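Side-chain contacts in probable secreted solute-binding lipoprotein (Streptomyces coelicolor, PDB 3I3V), which probably binds a solute outside the cell and passes it to a membrane transporter: residues T14-T19 against T286-W291; Q53-S58 against I292-V297; D314-F319 against M327-D332. All coordinates share one frame; numbering follows the deposited sequence.

In the fold
All three contacts lie in the lobe built on the four-stranded sheet of a two-lobed solute-binding fold. Interactions 1 and 2 are consecutive along the chain: strand 289-292, entered through interaction 1, runs straight into helix 294-298, whose start forms interaction 2, and their centres are about 14 Å apart. Interaction 3 comes later in the sequence yet sits close to interaction 1, about 5 Å between nearest atoms. The two share aromatic neighbours, since F122 touches L16 and I288 and also meets the ring of F319, while Y121 packs against F290 and F319. Interactions 2 and 3 are the distant pair, their centres about 27 Å apart.

Interaction 1: T14-T19 against T286-W291; sequences TQLGTT and TLIGFW
L16 and I288 meet where the sheet of a periplasmic-binding-protein fold gives way to loops: L16 follows the inner strand 9-14, and I288 leads into strand 289-292, which joins the sheet antiparallel to 67-70. The strand order, 41-46, 9-14, 67-70, then the late strand 289-292, is consistent with the type II binding-protein topology. The tight half of the contact is purely apolar. I288 CG1 stands opposite the carbonyl carbon (chi1 -65°), and the chain then runs on extended, carrying CD1 across to one branch of L16. L16 CD2 lies 3.4 Å from I288 CD1, closer than methyl groups usually settle, and L16 CG is only 3.6 Å from the same methyl. F122 of strand 122-131 touches both residues, and M69 and Y26 also pack on L16, so this half is buried. The looser half belongs to Q15, partly exposed, whose aliphatic CB touches I288 CD1 at 4.0 Å. Its amide is held from outside the pair, NE2 giving a hydrogen bond to G48 O. That leaves the other amide atom beside the isoleucine as a plain van der Waals neighbour: Q15 OE1 is 3.8 Å from I288 CG1.

Interaction 2: Q53-S58 against I292-V297; sequences QVYETS and ISPNGV
A serine N-cap at the start of a short helix is the element that Y55 touches here: S293 follows strand 289-292 and precedes helix 294-298. Its hydroxyl lies between the backbone N and the carbonyl carbon (chi1 68°), and this rotation brings it back over the first turn. S293 OG accepts from G296 N at 3.0 Å, with a fairly bent angle of 151° at the hydrogen, while V297 N bonds to S293 O at 2.9 Å. The hydroxyl also bonds to A65 O, with a weaker contact to D66 O; accepting from G296 N while facing these two carbonyls holds its rotation.

Against it comes the tip of Y55. With CG anti to the backbone N (chi1 173°), the phenol reaches out from helix 51-60 and meets the serine methylene at the ring edge, near the ring plane. Y55 OH stands 3.1 Å from S293 CB, a close approach but not a hydrogen bond. Y55 OH bonds to A84 O, while S293 OG is turned to its own partners, so the phenol meets carbon. A thin 71 Å² of surface is buried between the segments.

The Y55 ring meets W79 with the planes at about 45°, and the Y55 side chain touches H13 of strand 9-14. I292, the last residue of strand 289-292, points away from helix 51-60 and packs on I300, V303 and L307 of helix 300-310.

Interaction 3: D314-F319 against M327-D332; sequences DVVARF and MALRTD
T331 OG1 sits 3.7 Å from V316 CG1 and makes a weak hydrogen bond to L329 O at 3.3 Å, a bond within its own loop and not across the contact. The loop follows strand 326-327 and folds back along helix 313-323, which precedes that strand in the chain, so a helix and the connection just after it share one apolar seam. The backbone of the loop is tied to a neighbouring part of the chain, with R330 O accepting from R100 NH1. V316 occupies the middle of the seam. Its CG1, anti to the backbone N (chi1 173°), is flanked by the threonine methyl, T331 CG2, at 3.8 Å and by M327 CE at 4.1 Å, while its other branch, CG2, crosses to L329 CD1.

M327 is modelled as selenomethionine, and its bends at chi2 and chi3 lay SE and CE against V316 and F319. SE lies 3.9 Å from F319 CB, and 5.5 Å from the centroid of the F319 ring, an oblique Met-aromatic contact 50° off the ring normal. The ring itself also meets Y121 and F122 edge to face. No hydrogen bond spans the two segments: helix and loop cohere through methyl, selenium and aromatic surfaces.

Interaction 1: T14-T19 against T286-W291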
ATOM      1  N   THR C  14     -31.943  23.863  38.769  1.00 29.85           N
ATOM      2  CA  THR C  14     -32.742  22.643  38.635  1.00 30.63           C
ATOM      3  C   THR C  14     -33.862  22.429  39.625  1.00 30.42           C
ATOM      4  O   THR C  14     -33.781  22.866  40.765  1.00 31.79           O
ATOM      5  CB  THR C  14     -31.859  21.409  38.840  1.00 31.14           C
ATOM      6  OG1 THR C  14     -30.557  21.665  38.314  1.00 38.70           O
ATOM      7  CG2 THR C  14     -32.461  20.201  38.181  1.00 27.93           C
ATOM      8  N   GLN C  15     -34.868  21.673  39.193  1.00 31.08           N
ATOM      9  CA  GLN C  15     -35.994  21.311  40.044  1.00 29.79           C
ATOM     10  C   GLN C  15     -35.652  20.000  40.737  1.00 29.92           C
ATOM     11  O   GLN C  15     -36.365  19.568  41.639  1.00 32.09           O
ATOM     12  CB  GLN C  15     -37.261  21.117  39.219  1.00 28.85           C
ATOM     13  CG  GLN C  15     -37.864  22.407  38.716  1.00 27.97           C
ATOM     14  CD  GLN C  15     -39.177  22.187  38.010  1.00 26.12           C
ATOM     15  OE1 GLN C  15     -39.284  21.329  37.129  1.00 25.89           O
ATOM     16  NE2 GLN C  15     -40.192  22.968  38.382  1.00 25.87           N
ATOM     17  N   LEU C  16     -34.561  19.371  40.295  1.00 28.90           N
ATOM     18  CA  LEU C  16     -34.097  18.106  40.852  1.00 28.55           C
ATOM     19  C   LEU C  16     -33.045  18.359  41.917  1.00 30.59           C
ATOM     20  O   LEU C  16     -32.261  19.305  41.808  1.00 28.79           O
ATOM     21  CB  LEU C  16     -33.464  17.229  39.766  1.00 26.56           C
ATOM     22  CG  LEU C  16     -34.313  16.764  38.586  1.00 28.27           C
ATOM     23  CD1 LEU C  16     -33.500  15.795  37.746  1.00 24.48           C
ATOM     24  CD2 LEU C  16     -35.586  16.096  39.089  1.00 29.20           C
ATOM     25  N   GLY C  17     -33.002  17.499  42.932  1.00 30.97           N
ATOM     26  CA  GLY C  17     -32.008  17.673  43.981  1.00 33.96           C
ATOM     27  C   GLY C  17     -32.497  17.325  45.374  1.00 35.36           C
ATOM     28  O   GLY C  17     -31.697  17.077  46.272  1.00 36.16           O
ATOM     29  N   THR C  18     -33.812  17.321  45.562  1.00 36.84           N
ATOM     30  CA  THR C  18     -34.388  16.982  46.855  1.00 38.02           C
ATOM     31  C   THR C  18     -35.544  15.993  46.733  1.00 38.54           C
ATOM     32  O   THR C  18     -35.317  14.791  46.608  1.00 41.36           O
ATOM     33  CB  THR C  18     -34.869  18.238  47.605  1.00 38.84           C
ATOM     34  OG1 THR C  18     -35.676  19.044  46.735  1.00 38.52           O
ATOM     35  CG2 THR C  18     -33.671  19.044  48.099  1.00 38.68           C
ATOM     36  N   THR C  19     -36.772  16.496  46.740  1.00 38.47           N
ATOM     37  CA  THR C  19     -37.959  15.643  46.670  1.00 41.20           C
ATOM     38  C   THR C  19     -38.415  15.246  45.271  1.00 41.14           C
ATOM     39  O   THR C  19     -39.106  14.241  45.104  1.00 42.43           O
ATOM     40  CB  THR C  19     -39.160  16.309  47.378  1.00 43.48           C
ATOM     41  OG1 THR C  19     -39.488  17.541  46.714  1.00 46.00           O
ATOM     42  CG2 THR C  19     -38.821  16.595  48.838  1.00 43.17           C
ATOM     43  N   THR C 286     -42.587  16.018  27.719  1.00 34.54           N
ATOM     44  CA  THR C 286     -42.166  17.351  28.114  1.00 34.83           C
ATOM     45  C   THR C 286     -42.003  17.622  29.594  1.00 34.04           C
ATOM     46  O   THR C 286     -42.286  18.721  30.070  1.00 32.85           O
ATOM     47  CB  THR C 286     -43.073  18.438  27.489  1.00 35.26           C
ATOM     48  OG1 THR C 286     -44.451  18.136  27.746  1.00 39.30           O
ATOM     49  CG2 THR C 286     -42.821  18.525  25.986  1.00 32.80           C
ATOM     50  N   LEU C 287     -41.551  16.607  30.321  1.00 34.38           N
ATOM     51  CA  LEU C 287     -41.255  16.764  31.737  1.00 33.00           C
ATOM     52  C   LEU C 287     -39.840  17.356  31.698  1.00 33.11           C
ATOM     53  O   LEU C 287     -39.301  17.597  30.608  1.00 34.35           O
ATOM     54  CB  LEU C 287     -41.273  15.413  32.452  1.00 31.24           C
ATOM     55  CG  LEU C 287     -42.668  14.979  32.924  1.00 33.76           C
ATOM     56  CD1 LEU C 287     -43.593  14.834  31.731  1.00 31.65           C
ATOM     57  CD2 LEU C 287     -42.572  13.671  33.698  1.00 32.80           C
ATOM     58  N   ILE C 288     -39.239  17.591  32.858  1.00 31.71           N
ATOM     59  CA  ILE C 288     -37.908  18.194  32.932  1.00 31.04           C
ATOM     60  C   ILE C 288     -36.985  18.037  31.709  1.00 31.85           C
ATOM     61  O   ILE C 288     -36.684  16.932  31.268  1.00 31.76           O
ATOM     62  CB  ILE C 288     -37.175  17.710  34.190  1.00 32.05           C
ATOM     63  CG1 ILE C 288     -37.924  18.218  35.425  1.00 30.85           C
ATOM     64  CG2 ILE C 288     -35.729  18.203  34.185  1.00 29.98           C
ATOM     65  CD1 ILE C 288     -37.228  17.932  36.736  1.00 32.09           C
ATOM     66  N   GLY C 289     -36.562  19.175  31.163  1.00 32.13           N
ATOM     67  CA  GLY C 289     -35.668  19.192  30.020  1.00 28.26           C
ATOM     68  C   GLY C 289     -34.524  20.149  30.315  1.00 28.27           C
ATOM     69  O   GLY C 289     -34.597  20.897  31.296  1.00 25.56           O
ATOM     70  N   PHE C 290     -33.477  20.126  29.483  1.00 26.35           N
ATOM     71  CA  PHE C 290     -32.306  20.995  29.658  1.00 27.34           C
ATOM     72  C   PHE C 290     -32.410  22.279  28.818  1.00 29.22           C
ATOM     73  O   PHE C 290     -32.488  22.217  27.590  1.00 27.86           O
ATOM     74  CB  PHE C 290     -31.018  20.249  29.249  1.00 28.41           C
ATOM     75  CG  PHE C 290     -30.643  19.105  30.168  1.00 27.69           C
ATOM     76  CD1 PHE C 290     -30.019  19.343  31.390  1.00 25.80           C
ATOM     77  CD2 PHE C 290     -30.899  17.781  29.797  1.00 26.28           C
ATOM     78  CE1 PHE C 290     -29.648  18.280  32.233  1.00 24.57           C
ATOM     79  CE2 PHE C 290     -30.533  16.723  30.633  1.00 27.09           C
ATOM     80  CZ  PHE C 290     -29.904  16.976  31.853  1.00 22.10           C
ATOM     81  N   TRP C 291     -32.394  23.438  29.474  1.00 29.45           N
ATOM     82  CA  TRP C 291     -32.473  24.705  28.755  1.00 30.59           C
ATOM     83  C   TRP C 291     -31.136  25.430  28.870  1.00 31.20           C
ATOM     84  O   TRP C 291     -30.444  25.301  29.883  1.00 28.28           O
ATOM     85  CB  TRP C 291     -33.577  25.600  29.332  1.00 29.55           C
ATOM     86  CG  TRP C 291     -34.937  24.974  29.379  1.00 30.81           C
ATOM     87  CD1 TRP C 291     -35.305  23.860  30.080  1.00 30.16           C
ATOM     88  CD2 TRP C 291     -36.131  25.464  28.750  1.00 30.80           C
ATOM     89  NE1 TRP C 291     -36.653  23.630  29.932  1.00 33.54           N
ATOM     90  CE2 TRP C 291     -37.185  24.599  29.123  1.00 29.82           C
ATOM     91  CE3 TRP C 291     -36.413  26.552  27.910  1.00 27.27           C
ATOM     92  CZ2 TRP C 291     -38.500  24.787  28.687  1.00 31.11           C
ATOM     93  CZ3 TRP C 291     -37.718  26.740  27.478  1.00 27.28           C
ATOM     94  CH2 TRP C 291     -38.746  25.863  27.868  1.00 31.12           C
TER

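Interaction 2: Q53-S58 against I292-V297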
ATOM      1  N   GLN C  53     -40.035  31.413  38.081  1.00 31.26           N
ATOM      2  CA  GLN C  53     -40.095  32.782  38.598  1.00 33.56           C
ATOM      3  C   GLN C  53     -38.715  33.228  39.056  1.00 32.34           C
ATOM      4  O   GLN C  53     -38.271  34.322  38.722  1.00 32.77           O
ATOM      5  CB  GLN C  53     -41.070  32.894  39.791  1.00 37.10           C
ATOM      6  CG  GLN C  53     -42.572  32.745  39.470  1.00 43.26           C
ATOM      7  CD  GLN C  53     -43.016  31.311  39.130  1.00 46.74           C
ATOM      8  OE1 GLN C  53     -44.189  31.080  38.812  1.00 48.65           O
ATOM      9  NE2 GLN C  53     -42.088  30.352  39.196  1.00 46.56           N
ATOM     10  N   VAL C  54     -38.045  32.376  39.831  1.00 30.86           N
ATOM     11  CA  VAL C  54     -36.716  32.687  40.344  1.00 30.07           C
ATOM     12  C   VAL C  54     -35.725  32.847  39.210  1.00 30.71           C
ATOM     13  O   VAL C  54     -34.841  33.698  39.274  1.00 31.22           O
ATOM     14  CB  VAL C  54     -36.199  31.583  41.276  1.00 30.89           C
ATOM     15  CG1 VAL C  54     -34.791  31.927  41.783  1.00 27.83           C
ATOM     16  CG2 VAL C  54     -37.161  31.409  42.435  1.00 29.56           C
ATOM     17  N   TYR C  55     -35.863  32.023  38.174  1.00 29.01           N
ATOM     18  CA  TYR C  55     -34.958  32.128  37.037  1.00 28.11           C
ATOM     19  C   TYR C  55     -35.157  33.461  36.294  1.00 28.03           C
ATOM     20  O   TYR C  55     -34.190  34.095  35.888  1.00 26.97           O
ATOM     21  CB  TYR C  55     -35.165  30.971  36.063  1.00 26.18           C
ATOM     22  CG  TYR C  55     -34.362  31.127  34.791  1.00 26.72           C
ATOM     23  CD1 TYR C  55     -32.998  30.857  34.763  1.00 25.83           C
ATOM     24  CD2 TYR C  55     -34.965  31.590  33.625  1.00 27.47           C
ATOM     25  CE1 TYR C  55     -32.253  31.048  33.605  1.00 25.36           C
ATOM     26  CE2 TYR C  55     -34.232  31.781  32.463  1.00 29.15           C
ATOM     27  CZ  TYR C  55     -32.875  31.509  32.461  1.00 27.88           C
ATOM     28  OH  TYR C  55     -32.157  31.702  31.308  1.00 30.70           O
ATOM     29  N   GLU C  56     -36.405  33.882  36.117  1.00 27.53           N
ATOM     30  CA  GLU C  56     -36.674  35.140  35.417  1.00 29.45           C
ATOM     31  C   GLU C  56     -36.116  36.333  36.191  1.00 29.60           C
ATOM     32  O   GLU C  56     -35.594  37.283  35.607  1.00 29.73           O
ATOM     33  CB  GLU C  56     -38.180  35.290  35.163  1.00 27.11           C
ATOM     34  CG  GLU C  56     -38.692  34.213  34.225  1.00 26.31           C
ATOM     35  CD  GLU C  56     -40.178  34.294  33.949  1.00 27.99           C
ATOM     36  OE1 GLU C  56     -40.840  35.197  34.503  1.00 27.58           O
ATOM     37  OE2 GLU C  56     -40.681  33.448  33.175  1.00 27.61           O
ATOM     38  N   THR C  57     -36.199  36.277  37.513  1.00 29.78           N
ATOM     39  CA  THR C  57     -35.655  37.358  38.318  1.00 30.54           C
ATOM     40  C   THR C  57     -34.133  37.390  38.149  1.00 30.93           C
ATOM     41  O   THR C  57     -33.526  38.459  38.152  1.00 33.42           O
ATOM     42  CB  THR C  57     -35.987  37.171  39.799  1.00 29.74           C
ATOM     43  OG1 THR C  57     -37.402  37.007  39.953  1.00 32.00           O
ATOM     44  CG2 THR C  57     -35.522  38.380  40.598  1.00 28.04           C
ATOM     45  N   SER C  58     -33.517  36.219  38.001  1.00 30.53           N
ATOM     46  CA  SER C  58     -32.067  36.141  37.812  1.00 30.49           C
ATOM     47  C   SER C  58     -31.673  36.599  36.415  1.00 29.79           C
ATOM     48  O   SER C  58     -30.623  37.196  36.227  1.00 28.40           O
ATOM     49  CB  SER C  58     -31.563  34.710  38.010  1.00 31.87           C
ATOM     50  OG  SER C  58     -31.427  34.397  39.383  1.00 36.91           O
ATOM     51  N   ILE C 292     -30.767  26.187  27.838  1.00 29.93           N
ATOM     52  CA  ILE C 292     -29.510  26.926  27.890  1.00 30.50           C
ATOM     53  C   ILE C 292     -29.774  28.427  27.900  1.00 30.08           C
ATOM     54  O   ILE C 292     -30.488  28.946  27.052  1.00 30.87           O
ATOM     55  CB  ILE C 292     -28.594  26.588  26.699  1.00 30.81           C
ATOM     56  CG1 ILE C 292     -28.257  25.094  26.717  1.00 28.33           C
ATOM     57  CG2 ILE C 292     -27.309  27.424  26.777  1.00 28.76           C
ATOM     58  CD1 ILE C 292     -27.218  24.691  25.694  1.00 28.79           C
ATOM     59  N   SER C 293     -29.190  29.124  28.867  1.00 30.20           N
ATOM     60  CA  SER C 293     -29.387  30.562  28.976  1.00 32.25           C
ATOM     61  C   SER C 293     -28.328  31.323  28.201  1.00 33.94           C
ATOM     62  O   SER C 293     -27.337  30.743  27.755  1.00 35.23           O
ATOM     63  CB  SER C 293     -29.311  30.991  30.429  1.00 30.95           C
ATOM     64  OG  SER C 293     -27.985  30.822  30.899  1.00 30.16           O
ATOM     65  N   PRO C 294     -28.535  32.635  28.003  1.00 34.44           N
ATOM     66  CA  PRO C 294     -27.515  33.395  27.272  1.00 35.53           C
ATOM     67  C   PRO C 294     -26.184  33.324  28.023  1.00 36.25           C
ATOM     68  O   PRO C 294     -25.124  33.275  27.409  1.00 36.33           O
ATOM     69  CB  PRO C 294     -28.108  34.798  27.221  1.00 36.62           C
ATOM     70  CG  PRO C 294     -29.585  34.496  27.024  1.00 35.19           C
ATOM     71  CD  PRO C 294     -29.813  33.371  28.042  1.00 34.69           C
ATOM     72  N   ASN C 295     -26.244  33.306  29.353  1.00 36.93           N
ATOM     73  CA  ASN C 295     -25.034  33.201  30.164  1.00 37.39           C
ATOM     74  C   ASN C 295     -24.374  31.857  29.863  1.00 39.04           C
ATOM     75  O   ASN C 295     -23.149  31.754  29.774  1.00 36.82           O
ATOM     76  CB  ASN C 295     -25.375  33.251  31.652  1.00 36.75           C
ATOM     77  CG  ASN C 295     -25.362  34.651  32.216  1.00 36.90           C
ATOM     78  OD1 ASN C 295     -25.644  34.844  33.396  1.00 37.72           O
ATOM     79  ND2 ASN C 295     -25.035  35.635  31.384  1.00 35.42           N
ATOM     80  N   GLY C 296     -25.214  30.830  29.729  1.00 40.48           N
ATOM     81  CA  GLY C 296     -24.739  29.490  29.444  1.00 39.92           C
ATOM     82  C   GLY C 296     -24.063  29.438  28.092  1.00 40.92           C
ATOM     83  O   GLY C 296     -23.105  28.693  27.910  1.00 40.51           O
ATOM     84  N   VAL C 297     -24.566  30.226  27.143  1.00 40.98           N
ATOM     85  CA  VAL C 297     -23.988  30.286  25.805  1.00 40.21           C
ATOM     86  C   VAL C 297     -22.545  30.775  25.910  1.00 41.43           C
ATOM     87  O   VAL C 297     -21.680  30.347  25.151  1.00 42.49           O
ATOM     88  CB  VAL C 297     -24.778  31.248  24.880  1.00 39.17           C
ATOM     89  CG1 VAL C 297     -23.913  31.652  23.691  1.00 39.19           C
ATOM     90  CG2 VAL C 297     -26.056  30.570  24.379  1.00 34.16           C
TER

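Interaction 3: D314-F319 against M327-D332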
ATOM      1  N   ASP C 314     -24.990   5.256  29.192  1.00 32.01           N
ATOM      2  CA  ASP C 314     -24.840   4.706  30.542  1.00 32.09           C
ATOM      3  C   ASP C 314     -25.498   5.579  31.604  1.00 32.57           C
ATOM      4  O   ASP C 314     -25.988   5.075  32.621  1.00 30.11           O
ATOM      5  CB  ASP C 314     -23.363   4.520  30.900  1.00 31.01           C
ATOM      6  CG  ASP C 314     -22.587   5.813  30.860  1.00 30.90           C
ATOM      7  OD1 ASP C 314     -21.725   6.019  31.747  1.00 31.09           O
ATOM      8  OD2 ASP C 314     -22.829   6.615  29.935  1.00 32.44           O
ATOM      9  N   VAL C 315     -25.496   6.892  31.371  1.00 32.67           N
ATOM     10  CA  VAL C 315     -26.089   7.828  32.315  1.00 31.76           C
ATOM     11  C   VAL C 315     -27.607   7.743  32.203  1.00 31.46           C
ATOM     12  O   VAL C 315     -28.320   7.781  33.198  1.00 29.93           O
ATOM     13  CB  VAL C 315     -25.637   9.273  32.023  1.00 33.34           C
ATOM     14  CG1 VAL C 315     -26.258  10.213  33.025  1.00 31.07           C
ATOM     15  CG2 VAL C 315     -24.117   9.368  32.082  1.00 32.48           C
ATOM     16  N   VAL C 316     -28.086   7.629  30.971  1.00 31.06           N
ATOM     17  CA  VAL C 316     -29.508   7.518  30.715  1.00 31.26           C
ATOM     18  C   VAL C 316     -30.054   6.251  31.372  1.00 32.45           C
ATOM     19  O   VAL C 316     -31.075   6.291  32.055  1.00 33.67           O
ATOM     20  CB  VAL C 316     -29.770   7.467  29.207  1.00 29.85           C
ATOM     21  CG1 VAL C 316     -31.224   7.181  28.941  1.00 28.30           C
ATOM     22  CG2 VAL C 316     -29.349   8.787  28.577  1.00 29.24           C
ATOM     23  N   ALA C 317     -29.352   5.137  31.173  1.00 33.03           N
ATOM     24  CA  ALA C 317     -29.742   3.842  31.730  1.00 32.08           C
ATOM     25  C   ALA C 317     -29.843   3.851  33.259  1.00 32.76           C
ATOM     26  O   ALA C 317     -30.628   3.108  33.832  1.00 34.29           O
ATOM     27  CB  ALA C 317     -28.755   2.764  31.269  1.00 31.10           C
ATOM     28  N   ARG C 318     -29.045   4.675  33.927  1.00 34.09           N
ATOM     29  CA  ARG C 318     -29.124   4.752  35.385  1.00 34.87           C
ATOM     30  C   ARG C 318     -30.458   5.376  35.791  1.00 33.54           C
ATOM     31  O   ARG C 318     -31.108   4.915  36.733  1.00 33.20           O
ATOM     32  CB  ARG C 318     -27.972   5.582  35.969  1.00 38.27           C
ATOM     33  CG  ARG C 318     -26.622   4.874  35.981  1.00 42.56           C
ATOM     34  CD  ARG C 318     -25.611   5.613  36.861  1.00 49.22           C
ATOM     35  NE  ARG C 318     -24.732   4.695  37.589  1.00 54.91           N
ATOM     36  CZ  ARG C 318     -23.726   4.006  37.049  1.00 57.27           C
ATOM     37  NH1 ARG C 318     -23.442   4.121  35.753  1.00 57.07           N
ATOM     38  NH2 ARG C 318     -23.004   3.189  37.810  1.00 57.45           N
ATOM     39  N   PHE C 319     -30.865   6.434  35.089  1.00 30.14           N
ATOM     40  CA  PHE C 319     -32.134   7.075  35.399  1.00 29.23           C
ATOM     41  C   PHE C 319     -33.249   6.056  35.259  1.00 27.43           C
ATOM     42  O   PHE C 319     -34.143   5.985  36.097  1.00 27.12           O
ATOM     43  CB  PHE C 319     -32.383   8.275  34.479  1.00 28.31           C
ATOM     44  CG  PHE C 319     -31.721   9.530  34.957  1.00 28.60           C
ATOM     45  CD1 PHE C 319     -32.245  10.230  36.045  1.00 25.15           C
ATOM     46  CD2 PHE C 319     -30.531   9.971  34.378  1.00 26.43           C
ATOM     47  CE1 PHE C 319     -31.593  11.345  36.550  1.00 25.00           C
ATOM     48  CE2 PHE C 319     -29.870  11.087  34.877  1.00 26.01           C
ATOM     49  CZ  PHE C 319     -30.397  11.776  35.966  1.00 25.40           C
HETATM   50  N   MSE C 327     -37.913   7.899  29.866  1.00 34.49           N
HETATM   51  CA  MSE C 327     -37.085   8.930  29.240  1.00 34.81           C
HETATM   52  C   MSE C 327     -37.568   9.381  27.873  1.00 33.98           C
HETATM   53  O   MSE C 327     -38.299   8.663  27.196  1.00 32.70           O
HETATM   54  CB  MSE C 327     -35.643   8.422  29.099  1.00 35.80           C
HETATM   55  CG  MSE C 327     -35.009   7.945  30.393  1.00 36.52           C
HETATM   56 SE   MSE C 327     -34.790   9.362  31.674  1.00 44.80          SE
HETATM   57  CE  MSE C 327     -33.170  10.131  30.963  1.00 39.13           C
ATOM     58  N   ALA C 328     -37.138  10.576  27.476  1.00 33.15           N
ATOM     59  CA  ALA C 328     -37.487  11.134  26.176  1.00 33.18           C
ATOM     60  C   ALA C 328     -36.425  10.764  25.145  1.00 34.05           C
ATOM     61  O   ALA C 328     -36.533  11.157  23.989  1.00 36.06           O
ATOM     62  CB  ALA C 328     -37.612  12.639  26.265  1.00 30.28           C
ATOM     63  N   LEU C 329     -35.401  10.018  25.561  1.00 34.58           N
ATOM     64  CA  LEU C 329     -34.332   9.604  24.652  1.00 35.07           C
ATOM     65  C   LEU C 329     -34.362   8.095  24.420  1.00 37.44           C
ATOM     66  O   LEU C 329     -34.926   7.344  25.220  1.00 38.89           O
ATOM     67  CB  LEU C 329     -32.965   9.992  25.226  1.00 34.76           C
ATOM     68  CG  LEU C 329     -32.812  11.409  25.785  1.00 33.85           C
ATOM     69  CD1 LEU C 329     -31.409  11.588  26.352  1.00 32.68           C
ATOM     70  CD2 LEU C 329     -33.078  12.423  24.690  1.00 31.66           C
ATOM     71  N   ARG C 330     -33.743   7.651  23.329  1.00 38.71           N
ATOM     72  CA  ARG C 330     -33.684   6.227  23.006  1.00 38.76           C
ATOM     73  C   ARG C 330     -32.782   5.500  23.995  1.00 37.94           C
ATOM     74  O   ARG C 330     -31.678   5.966  24.285  1.00 36.91           O
ATOM     75  CB  ARG C 330     -33.102   6.011  21.611  1.00 40.99           C
ATOM     76  CG  ARG C 330     -33.446   7.077  20.604  1.00 44.32           C
ATOM     77  CD  ARG C 330     -34.298   6.532  19.485  1.00 45.41           C
ATOM     78  NE  ARG C 330     -33.877   7.096  18.211  1.00 47.36           N
ATOM     79  CZ  ARG C 330     -34.576   7.021  17.087  1.00 49.28           C
ATOM     80  NH1 ARG C 330     -35.749   6.399  17.070  1.00 48.21           N
ATOM     81  NH2 ARG C 330     -34.098   7.573  15.980  1.00 50.46           N
ATOM     82  N   THR C 331     -33.264   4.365  24.505  1.00 37.04           N
ATOM     83  CA  THR C 331     -32.520   3.520  25.442  1.00 36.50           C
ATOM     84  C   THR C 331     -32.884   2.068  25.153  1.00 39.01           C
ATOM     85  O   THR C 331     -33.842   1.786  24.424  1.00 39.13           O
ATOM     86  CB  THR C 331     -32.913   3.715  26.921  1.00 33.62           C
ATOM     87  OG1 THR C 331     -33.518   4.990  27.113  1.00 40.37           O
ATOM     88  CG2 THR C 331     -31.692   3.602  27.803  1.00 34.03           C
ATOM     89  N   ASP C 332     -32.122   1.159  25.749  1.00 38.69           N
ATOM     90  CA  ASP C 332     -32.360  -0.270  25.617  1.00 39.58           C
ATOM     91  C   ASP C 332     -32.631  -0.742  27.042  1.00 38.27           C
ATOM     92  O   ASP C 332     -33.069  -1.870  27.268  1.00 38.00           O
ATOM     93  CB  ASP C 332     -31.127  -0.977  25.038  1.00 42.40           C
ATOM     94  CG  ASP C 332     -30.983  -0.776  23.532  1.00 46.10           C
ATOM     95  OD1 ASP C 332     -29.855  -0.945  23.012  1.00 49.48           O
ATOM     96  OD2 ASP C 332     -31.995  -0.464  22.860  1.00 47.01           O
TER